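Local coordinates for protein aspartate--tRNA(Asp/Asn) ligase (Thermus thermophilus, PDB 1N9W) that charges both tRNA(Asp) and tRNA(Asn) with L-aspartate in two steps, first activating the amino acid with ATP and then passing it to the acceptor end of the tRNA, at residues V16-F21 against V43-G48; R122-V127 against L402-V407; Q351-Y356 against L360-A365. One frame throughout, in Å; residues are numbered along the deposited sequence.

Interaction 1 (V16-F21 against V43-G48); sequences VELLGF and VQVVTG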
loop_
_atom_site.group_PDB
_atom_site.type_symbol
_atom_site.label_atom_id
_atom_site.label_comp_id
_atom_site.label_asym_id
_atom_site.label_seq_id
_atom_site.Cartn_x
_atom_site.Cartn_y
_atom_site.Cartn_z
ATOM N N VAL B 16 -24.562 -25.148 -8.527
ATOM C CA VAL B 16 -23.776 -24.054 -7.965
ATOM C C VAL B 16 -24.476 -22.715 -8.189
ATOM O O VAL B 16 -25.464 -22.620 -8.932
ATOM C CB VAL B 16 -22.351 -23.981 -8.592
ATOM C CG1 VAL B 16 -21.653 -25.323 -8.469
ATOM C CG2 VAL B 16 -22.425 -23.537 -10.045
ATOM N N GLU B 17 -23.976 -21.685 -7.521
ATOM C CA GLU B 17 -24.541 -20.347 -7.667
ATOM C C GLU B 17 -23.445 -19.438 -8.198
ATOM O O GLU B 17 -22.334 -19.441 -7.683
ATOM C CB GLU B 17 -25.043 -19.824 -6.323
ATOM C CG GLU B 17 -25.870 -18.558 -6.460
ATOM C CD GLU B 17 -26.500 -18.103 -5.157
ATOM O OE1 GLU B 17 -25.810 -17.402 -4.375
ATOM O OE2 GLU B 17 -27.682 -18.464 -4.914
ATOM N N LEU B 18 -23.747 -18.681 -9.246
ATOM C CA LEU B 18 -22.755 -17.776 -9.832
ATOM C C LEU B 18 -23.224 -16.330 -9.674
ATOM O O LEU B 18 -24.427 -16.063 -9.607
ATOM C CB LEU B 18 -22.582 -18.087 -11.326
ATOM C CG LEU B 18 -22.187 -19.521 -11.746
ATOM C CD1 LEU B 18 -22.532 -19.741 -13.195
ATOM C CD2 LEU B 18 -20.706 -19.743 -11.499
ATOM N N LEU B 19 -22.270 -15.408 -9.579
ATOM C CA LEU B 19 -22.567 -13.975 -9.494
ATOM C C LEU B 19 -21.600 -13.353 -10.487
ATOM O O LEU B 19 -20.421 -13.703 -10.503
ATOM C CB LEU B 19 -22.303 -13.414 -8.090
ATOM C CG LEU B 19 -23.186 -13.983 -6.959
ATOM C CD1 LEU B 19 -22.741 -13.413 -5.610
ATOM C CD2 LEU B 19 -24.649 -13.643 -7.242
ATOM N N GLY B 20 -22.097 -12.465 -11.343
ATOM C CA GLY B 20 -21.224 -11.833 -12.324
ATOM C C GLY B 20 -21.976 -10.914 -13.265
ATOM O O GLY B 20 -23.066 -10.447 -12.937
ATOM N N PHE B 21 -21.391 -10.642 -14.427
ATOM C CA PHE B 21 -22.017 -9.768 -15.421
ATOM C C PHE B 21 -22.192 -10.478 -16.746
ATOM O O PHE B 21 -21.345 -11.277 -17.144
ATOM C CB PHE B 21 -21.169 -8.518 -15.670
ATOM C CG PHE B 21 -20.908 -7.707 -14.442
ATOM C CD1 PHE B 21 -19.866 -8.041 -13.578
ATOM C CD2 PHE B 21 -21.716 -6.618 -14.132
ATOM C CE1 PHE B 21 -19.633 -7.297 -12.434
ATOM C CE2 PHE B 21 -21.488 -5.870 -12.985
ATOM C CZ PHE B 21 -20.447 -6.205 -12.130
ATOM N N VAL B 43 -17.822 -17.975 -18.028
ATOM C CA VAL B 43 -18.429 -19.285 -18.136
ATOM C C VAL B 43 -19.714 -19.217 -18.964
ATOM O O VAL B 43 -20.474 -18.239 -18.891
ATOM C CB VAL B 43 -18.747 -19.886 -16.740
ATOM C CG1 VAL B 43 -19.827 -19.058 -16.024
ATOM C CG2 VAL B 43 -19.190 -21.328 -16.895
ATOM N N GLN B 44 -19.941 -20.254 -19.766
ATOM C CA GLN B 44 -21.130 -20.341 -20.595
ATOM C C GLN B 44 -22.274 -20.795 -19.698
ATOM O O GLN B 44 -22.117 -21.691 -18.862
ATOM C CB GLN B 44 -20.935 -21.358 -21.744
ATOM C CG GLN B 44 -22.136 -21.445 -22.716
ATOM C CD GLN B 44 -21.883 -22.306 -23.958
ATOM O OE1 GLN B 44 -22.078 -23.535 -23.949
ATOM N NE2 GLN B 44 -21.448 -21.657 -25.041
ATOM N N VAL B 45 -23.421 -20.150 -19.848
ATOM C CA VAL B 45 -24.592 -20.496 -19.058
ATOM C C VAL B 45 -25.644 -20.814 -20.094
ATOM O O VAL B 45 -25.787 -20.093 -21.083
ATOM C CB VAL B 45 -25.046 -19.314 -18.161
ATOM C CG1 VAL B 45 -26.401 -19.605 -17.541
ATOM C CG2 VAL B 45 -24.025 -19.090 -17.057
ATOM N N VAL B 46 -26.353 -21.919 -19.893
ATOM C CA VAL B 46 -27.387 -22.311 -20.827
ATOM C C VAL B 46 -28.752 -22.211 -20.174
ATOM O O VAL B 46 -28.995 -22.772 -19.104
ATOM C CB VAL B 46 -27.171 -23.770 -21.350
ATOM C CG1 VAL B 46 -28.239 -24.111 -22.382
ATOM C CG2 VAL B 46 -25.788 -23.911 -21.973
ATOM N N THR B 47 -29.642 -21.473 -20.820
ATOM C CA THR B 47 -30.987 -21.307 -20.325
ATOM C C THR B 47 -31.914 -21.307 -21.550
ATOM O O THR B 47 -31.528 -21.814 -22.607
ATOM C CB THR B 47 -31.089 -19.981 -19.497
ATOM O OG1 THR B 47 -32.379 -19.897 -18.872
ATOM C CG2 THR B 47 -30.864 -18.760 -20.375
ATOM N N GLY B 48 -33.128 -20.767 -21.409
ATOM C CA GLY B 48 -34.068 -20.741 -22.522
ATOM C C GLY B 48 -35.400 -20.124 -22.125
ATOM O O GLY B 48 -35.748 -20.102 -20.945
#
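Leu-18 and Val-43 meet tip to tip across the interior of the N-terminal barrel: CD1 of Leu-18 stops 4.0 Å from CG1 of Val-43. The same methyl does a second job, since Leu-18 CD1 also lies 4.2 Å from CG2 of Val-45, and here the two side chains run past one another in opposite directions. One methyl thus serves two valines that sit two residues apart on strand 41-47, on the same side of that strand. CB of Leu-18 already points into the barrel, and chi1 of -56° sets CG beside the backbone N so that CD1 reaches the valines; Val-43 holds CG1 between its backbone N and carbonyl carbon (chi1 66°), where it faces the leucine.

The backbones are not neighbours in the sheet; the CA atoms of Leu-18 and Val-43 stay 9.5 Å apart, and the side chains bridge that distance. Strand 15-28 pairs instead with strands 31-38 and 58-67, and the backbone of Leu-18 is hydrogen-bonded to that of Val-61. Leu-8 packs on both Leu-18 and Val-43, while Val-77 adds to the cover of Leu-18, and Val-61 and Ala-79 to that of Val-45.

Alternation along strand 41-47 puts Gln-44, a tRNA contact site, on the other side from Val-43 and Val-45. The contact itself is wholly apolar and buried, so it offers close packing and removal of methyls from water but no directional bond; it helps fill the core of the OB-fold behind a strand carrying a residue that contacts tRNA.

Interaction 2 (R122-V127 against L402-V407); sequences RAPLKV and LGLPNV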
loop_
_atom_site.group_PDB
_atom_site.type_symbol
_atom_site.label_atom_id
_atom_site.label_comp_id
_atom_site.label_asym_id
_atom_site.label_seq_id
_atom_site.Cartn_x
_atom_site.Cartn_y
_atom_site.Cartn_z
ATOM N N ARG B 122 -8.518 -5.471 -17.739
ATOM C CA ARG B 122 -8.347 -5.446 -16.277
ATOM C C ARG B 122 -7.104 -6.218 -15.802
ATOM O O ARG B 122 -6.547 -5.921 -14.746
ATOM C CB ARG B 122 -9.582 -6.084 -15.611
ATOM C CG ARG B 122 -9.367 -7.566 -15.256
ATOM C CD ARG B 122 -10.481 -8.534 -15.682
ATOM N NE ARG B 122 -11.688 -8.437 -14.888
ATOM C CZ ARG B 122 -12.530 -9.449 -14.665
ATOM N NH1 ARG B 122 -12.306 -10.657 -15.167
ATOM N NH2 ARG B 122 -13.619 -9.247 -13.931
ATOM N N ALA B 123 -6.692 -7.212 -16.588
ATOM C CA ALA B 123 -5.567 -8.062 -16.221
ATOM C C ALA B 123 -4.263 -7.368 -15.796
ATOM O O ALA B 123 -3.643 -7.759 -14.807
ATOM C CB ALA B 123 -5.294 -9.073 -17.347
ATOM N N PRO B 124 -3.826 -6.330 -16.526
ATOM C CA PRO B 124 -2.579 -5.650 -16.138
ATOM C C PRO B 124 -2.646 -5.038 -14.729
ATOM O O PRO B 124 -1.638 -4.979 -14.015
ATOM C CB PRO B 124 -2.418 -4.571 -17.216
ATOM C CG PRO B 124 -3.109 -5.169 -18.410
ATOM C CD PRO B 124 -4.353 -5.786 -17.791
ATOM N N LEU B 125 -3.829 -4.580 -14.333
ATOM C CA LEU B 125 -3.993 -3.983 -13.013
ATOM C C LEU B 125 -3.945 -5.066 -11.927
ATOM O O LEU B 125 -3.449 -4.833 -10.822
ATOM C CB LEU B 125 -5.324 -3.204 -12.941
ATOM C CG LEU B 125 -5.498 -2.017 -13.903
ATOM C CD1 LEU B 125 -6.859 -1.356 -13.703
ATOM C CD2 LEU B 125 -4.387 -0.995 -13.659
ATOM N N LYS B 126 -4.451 -6.248 -12.262
ATOM C CA LYS B 126 -4.465 -7.380 -11.343
ATOM C C LYS B 126 -3.014 -7.831 -11.131
ATOM O O LYS B 126 -2.600 -8.153 -10.015
ATOM C CB LYS B 126 -5.300 -8.516 -11.941
ATOM C CG LYS B 126 -5.429 -9.768 -11.083
ATOM C CD LYS B 126 -6.132 -9.483 -9.771
ATOM C CE LYS B 126 -6.417 -10.768 -8.998
ATOM N NZ LYS B 126 -6.841 -10.475 -7.583
ATOM N N VAL B 127 -2.243 -7.831 -12.212
ATOM C CA VAL B 127 -0.848 -8.227 -12.139
ATOM C C VAL B 127 -0.068 -7.185 -11.341
ATOM O O VAL B 127 0.780 -7.528 -10.521
ATOM C CB VAL B 127 -0.260 -8.402 -13.575
ATOM C CG1 VAL B 127 1.249 -8.616 -13.513
ATOM C CG2 VAL B 127 -0.924 -9.603 -14.253
ATOM N N LEU B 402 4.322 -7.305 -19.314
ATOM C CA LEU B 402 3.195 -7.894 -20.021
ATOM C C LEU B 402 3.149 -7.632 -21.525
ATOM O O LEU B 402 2.211 -8.057 -22.202
ATOM C CB LEU B 402 1.892 -7.419 -19.374
ATOM C CG LEU B 402 1.803 -7.764 -17.888
ATOM C CD1 LEU B 402 0.561 -7.148 -17.272
ATOM C CD2 LEU B 402 1.807 -9.273 -17.728
ATOM N N GLY B 403 4.155 -6.931 -22.043
ATOM C CA GLY B 403 4.206 -6.640 -23.464
ATOM C C GLY B 403 3.051 -5.773 -23.918
ATOM O O GLY B 403 2.452 -6.012 -24.964
ATOM N N LEU B 404 2.739 -4.751 -23.135
ATOM C CA LEU B 404 1.632 -3.868 -23.466
ATOM C C LEU B 404 2.070 -2.705 -24.352
ATOM O O LEU B 404 3.222 -2.269 -24.296
ATOM C CB LEU B 404 1.005 -3.334 -22.175
ATOM C CG LEU B 404 0.749 -4.388 -21.090
ATOM C CD1 LEU B 404 0.392 -3.700 -19.784
ATOM C CD2 LEU B 404 -0.348 -5.335 -21.526
ATOM N N PRO B 405 1.152 -2.196 -25.187
ATOM C CA PRO B 405 1.412 -1.078 -26.095
ATOM C C PRO B 405 2.116 0.077 -25.395
ATOM O O PRO B 405 3.291 0.340 -25.645
ATOM C CB PRO B 405 0.018 -0.692 -26.566
ATOM C CG PRO B 405 -0.667 -2.016 -26.640
ATOM C CD PRO B 405 -0.225 -2.697 -25.359
ATOM N N ASN B 406 1.384 0.767 -24.525
ATOM C CA ASN B 406 1.935 1.894 -23.783
ATOM C C ASN B 406 1.644 1.780 -22.285
ATOM O O ASN B 406 0.897 0.905 -21.846
ATOM C CB ASN B 406 1.381 3.208 -24.326
ATOM C CG ASN B 406 -0.123 3.269 -24.265
ATOM O OD1 ASN B 406 -0.711 3.333 -23.185
ATOM N ND2 ASN B 406 -0.764 3.237 -25.430
ATOM N N VAL B 407 2.237 2.681 -21.510
ATOM C CA VAL B 407 2.093 2.690 -20.063
ATOM C C VAL B 407 0.676 2.913 -19.534
ATOM O O VAL B 407 0.357 2.498 -18.418
ATOM C CB VAL B 407 3.028 3.756 -19.439
ATOM C CG1 VAL B 407 2.472 5.149 -19.688
ATOM C CG2 VAL B 407 3.205 3.498 -17.965
#
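Pro-124, Val-127, Leu-402 and Leu-404 make up the whole of this contact, and all of it is apolar. The first group of touches belongs to one methyl: CD1 of Leu-402 rests against two residues one turn apart on helix 119-141. Leu-402 CD1 is 3.7 Å from CA of Pro-124, close against the backbone as well as the ring. It also meets Val-127 tip to tip, 4.0 Å from CB, with both valine methyls nearly as near. Leu-402 holds CG anti to its carbonyl carbon (chi1 -58°), and from there the chain extends straight to the helix.

The second group is Leu-404 against the proline ring. Its CD1 lies 3.9 Å from CB of Pro-124 and its CD2 4.2 Å from CG, so both branches reach the CB-CG part of the ring while the two side chains cross obliquely. Between Leu-402 and Leu-404 the chain turns at Gly-403, whose positive phi (63°) takes it out of the preceding helix and brings the second leucine back to the same proline.

Helix 119-141 is kinked where N of Pro-124 and of Leu-125 lack the regular bond to the turn before; Val-127 N is still bonded to Ala-123 O at 2.9 Å. Leu-256 and Ala-258 cover Leu-402, and Ile-253 packs on Val-127. On another side of the helix, Arg-122 and Lys-126 reach Phe-190 of the second subunit.

Helix 119-141 thus packs on the segment leaving helix 394-402, which starts at the Gly-393 to Arg-396 sequence, consistent with class II motif 3, whose residues are predicted to bind ATP.

Interaction 3 (Q351-Y356 against L360-A365); sequences QRIHRY and LESLKA
Ser-362 OG has three backbone carbonyl oxygens within bonding distance, those of Glu-358, Leu-359 and Phe-324, which must share or compete for its single proton; Glu-358 O is the strongest partner. CD1 of Ile-353 closes over the same OG at 3.7 Å. Chi1 of 54° keeps the hydroxyl by the carbonyls of Glu-358 and Leu-359, while Phe-324 O comes from a separate part of the chain.

Two residues before the serine, Leu-360 N donates to Tyr-356 O at 3.1 Å, nearly along the C=O axis, in the first turn of helix 356-364. Arg-355 holds the N-cap position. The side chains of the same two residues also cross: CG of Leu-360 sits above one face of the Tyr-356 ring, 4.2 Å from its centroid, in a CH-pi contact offset toward the rim. Leu-89 of the second subunit packs on the tyrosine.

An alanine in place of Tyr-356 would probably leave Leu-360 CG and CD1 without the ring they pack against.

The contact ties the loop after strand 344-351 to helix 356-364 of the catalytic domain, away from the annotated sites. One straight main-chain bond and a CH-pi contact join residues i and i+4 on one flank, while carbonyls satisfy the buried serine oxygen.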
loop_
_atom_site.group_PDB
_atom_site.type_symbol
_atom_site.label_atom_id
_atom_site.label_comp_id
_atom_site.label_asym_id
_atom_site.label_seq_id
_atom_site.Cartn_x
_atom_site.Cartn_y
_atom_site.Cartn_z
ATOM N N GLN B 351 23.455 5.682 -3.899
ATOM C CA GLN B 351 23.804 6.128 -2.560
ATOM C C GLN B 351 23.752 7.654 -2.505
ATOM O O GLN B 351 24.082 8.317 -3.488
ATOM C CB GLN B 351 25.196 5.618 -2.188
ATOM C CG GLN B 351 25.761 6.233 -0.924
ATOM C CD GLN B 351 26.848 5.383 -0.298
ATOM O OE1 GLN B 351 27.530 4.618 -0.986
ATOM N NE2 GLN B 351 27.024 5.520 1.011
ATOM N N ARG B 352 23.315 8.203 -1.373
ATOM C CA ARG B 352 23.231 9.651 -1.197
ATOM C C ARG B 352 24.394 10.089 -0.312
ATOM O O ARG B 352 25.150 9.256 0.182
ATOM C CB ARG B 352 21.930 10.068 -0.489
ATOM C CG ARG B 352 20.752 9.103 -0.591
ATOM C CD ARG B 352 20.167 9.060 -1.985
ATOM N NE ARG B 352 18.992 8.201 -2.074
ATOM C CZ ARG B 352 18.315 7.998 -3.199
ATOM N NH1 ARG B 352 18.700 8.593 -4.321
ATOM N NH2 ARG B 352 17.256 7.198 -3.209
ATOM N N ILE B 353 24.520 11.398 -0.107
ATOM C CA ILE B 353 25.571 11.964 0.740
ATOM C C ILE B 353 25.004 12.124 2.153
ATOM O O ILE B 353 23.925 12.691 2.330
ATOM C CB ILE B 353 26.020 13.354 0.219
ATOM C CG1 ILE B 353 26.605 13.215 -1.190
ATOM C CG2 ILE B 353 27.044 13.971 1.169
ATOM C CD1 ILE B 353 26.862 14.538 -1.881
ATOM N N HIS B 354 25.729 11.639 3.158
ATOM C CA HIS B 354 25.258 11.723 4.543
ATOM C C HIS B 354 25.963 12.755 5.409
ATOM O O HIS B 354 25.424 13.180 6.430
ATOM C CB HIS B 354 25.368 10.361 5.219
ATOM C CG HIS B 354 26.732 9.753 5.126
ATOM N ND1 HIS B 354 27.248 9.266 3.945
ATOM C CD2 HIS B 354 27.676 9.531 6.071
ATOM C CE1 HIS B 354 28.452 8.766 4.167
ATOM N NE2 HIS B 354 28.734 8.915 5.446
ATOM N N ARG B 355 27.168 13.148 5.016
ATOM C CA ARG B 355 27.920 14.132 5.786
ATOM C C ARG B 355 27.500 15.551 5.433
ATOM O O ARG B 355 27.423 15.916 4.261
ATOM C CB ARG B 355 29.423 13.957 5.548
ATOM C CG ARG B 355 30.071 12.876 6.407
ATOM C CD ARG B 355 30.423 13.376 7.814
ATOM N NE ARG B 355 31.613 14.234 7.818
ATOM C CZ ARG B 355 31.618 15.537 7.537
ATOM N NH1 ARG B 355 30.491 16.168 7.229
ATOM N NH2 ARG B 355 32.759 16.211 7.555
ATOM N N TYR B 356 27.222 16.341 6.460
ATOM C CA TYR B 356 26.811 17.723 6.274
ATOM C C TYR B 356 27.837 18.481 5.445
ATOM O O TYR B 356 27.495 19.131 4.458
ATOM C CB TYR B 356 26.661 18.410 7.625
ATOM C CG TYR B 356 26.322 19.875 7.524
ATOM C CD1 TYR B 356 25.048 20.289 7.144
ATOM C CD2 TYR B 356 27.272 20.852 7.820
ATOM C CE1 TYR B 356 24.725 21.639 7.068
ATOM C CE2 TYR B 356 26.959 22.205 7.747
ATOM C CZ TYR B 356 25.686 22.590 7.374
ATOM O OH TYR B 356 25.358 23.923 7.328
ATOM N N LEU B 360 27.323 20.564 1.666
ATOM C CA LEU B 360 27.589 21.973 1.410
ATOM C C LEU B 360 28.476 22.173 0.189
ATOM O O LEU B 360 28.174 22.990 -0.681
ATOM C CB LEU B 360 28.262 22.622 2.620
ATOM C CG LEU B 360 27.368 22.973 3.808
ATOM C CD1 LEU B 360 28.198 23.655 4.888
ATOM C CD2 LEU B 360 26.244 23.893 3.349
ATOM N N GLU B 361 29.561 21.414 0.119
ATOM C CA GLU B 361 30.494 21.536 -0.984
ATOM C C GLU B 361 29.849 21.254 -2.344
ATOM O O GLU B 361 29.840 22.123 -3.220
ATOM C CB GLU B 361 31.689 20.610 -0.755
ATOM C CG GLU B 361 32.936 20.997 -1.545
ATOM C CD GLU B 361 33.440 22.397 -1.205
ATOM O OE1 GLU B 361 33.800 22.638 -0.027
ATOM O OE2 GLU B 361 33.464 23.259 -2.118
ATOM N N SER B 362 29.301 20.055 -2.525
ATOM C CA SER B 362 28.672 19.685 -3.797
ATOM C C SER B 362 27.558 20.628 -4.247
ATOM O O SER B 362 27.322 20.786 -5.447
ATOM C CB SER B 362 28.135 18.254 -3.726
ATOM O OG SER B 362 27.273 18.090 -2.623
ATOM N N LEU B 363 26.860 21.244 -3.298
ATOM C CA LEU B 363 25.790 22.169 -3.654
ATOM C C LEU B 363 26.384 23.350 -4.420
ATOM O O LEU B 363 25.837 23.789 -5.439
ATOM C CB LEU B 363 25.081 22.676 -2.400
ATOM C CG LEU B 363 23.643 22.171 -2.208
ATOM C CD1 LEU B 363 23.098 22.678 -0.877
ATOM C CD2 LEU B 363 22.770 22.647 -3.361
ATOM N N LYS B 364 27.510 23.853 -3.920
ATOM C CA LYS B 364 28.212 24.968 -4.535
ATOM C C LYS B 364 28.704 24.549 -5.916
ATOM O O LYS B 364 28.564 25.293 -6.888
ATOM C CB LYS B 364 29.407 25.371 -3.663
ATOM C CG LYS B 364 29.025 25.825 -2.258
ATOM C CD LYS B 364 30.205 25.763 -1.285
ATOM C CE LYS B 364 29.879 26.481 0.019
ATOM N NZ LYS B 364 28.492 26.142 0.478
ATOM N N ALA B 365 29.278 23.351 -5.998
ATOM C CA ALA B 365 29.777 22.843 -7.266
ATOM C C ALA B 365 28.644 22.731 -8.290
ATOM O O ALA B 365 28.885 22.447 -9.468
ATOM C CB ALA B 365 30.446 21.485 -7.067
#

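How the interactions relate
The three contacts are spread over two domains. Interaction 1 comes first, in the OB-fold barrel; interactions 2 and 3 both belong to the class II catalytic domain. Interaction 2 brings together residues 275 positions apart, and interaction 3, a local helix start, falls within that span. Centres of interactions 1 and 2 are 28 Å apart, though their nearest atoms come within about 6 Å, at the junction of the domains. Interaction 3 lies 40 Å from interaction 2 and 64 Å from interaction 1, centre to centre, on the opposite side of the chain's centre from the latter. Residues at all three also meet the second subunit, so the tRNA-binding OB-fold domain and the catalytic domain both take part in the homodimer.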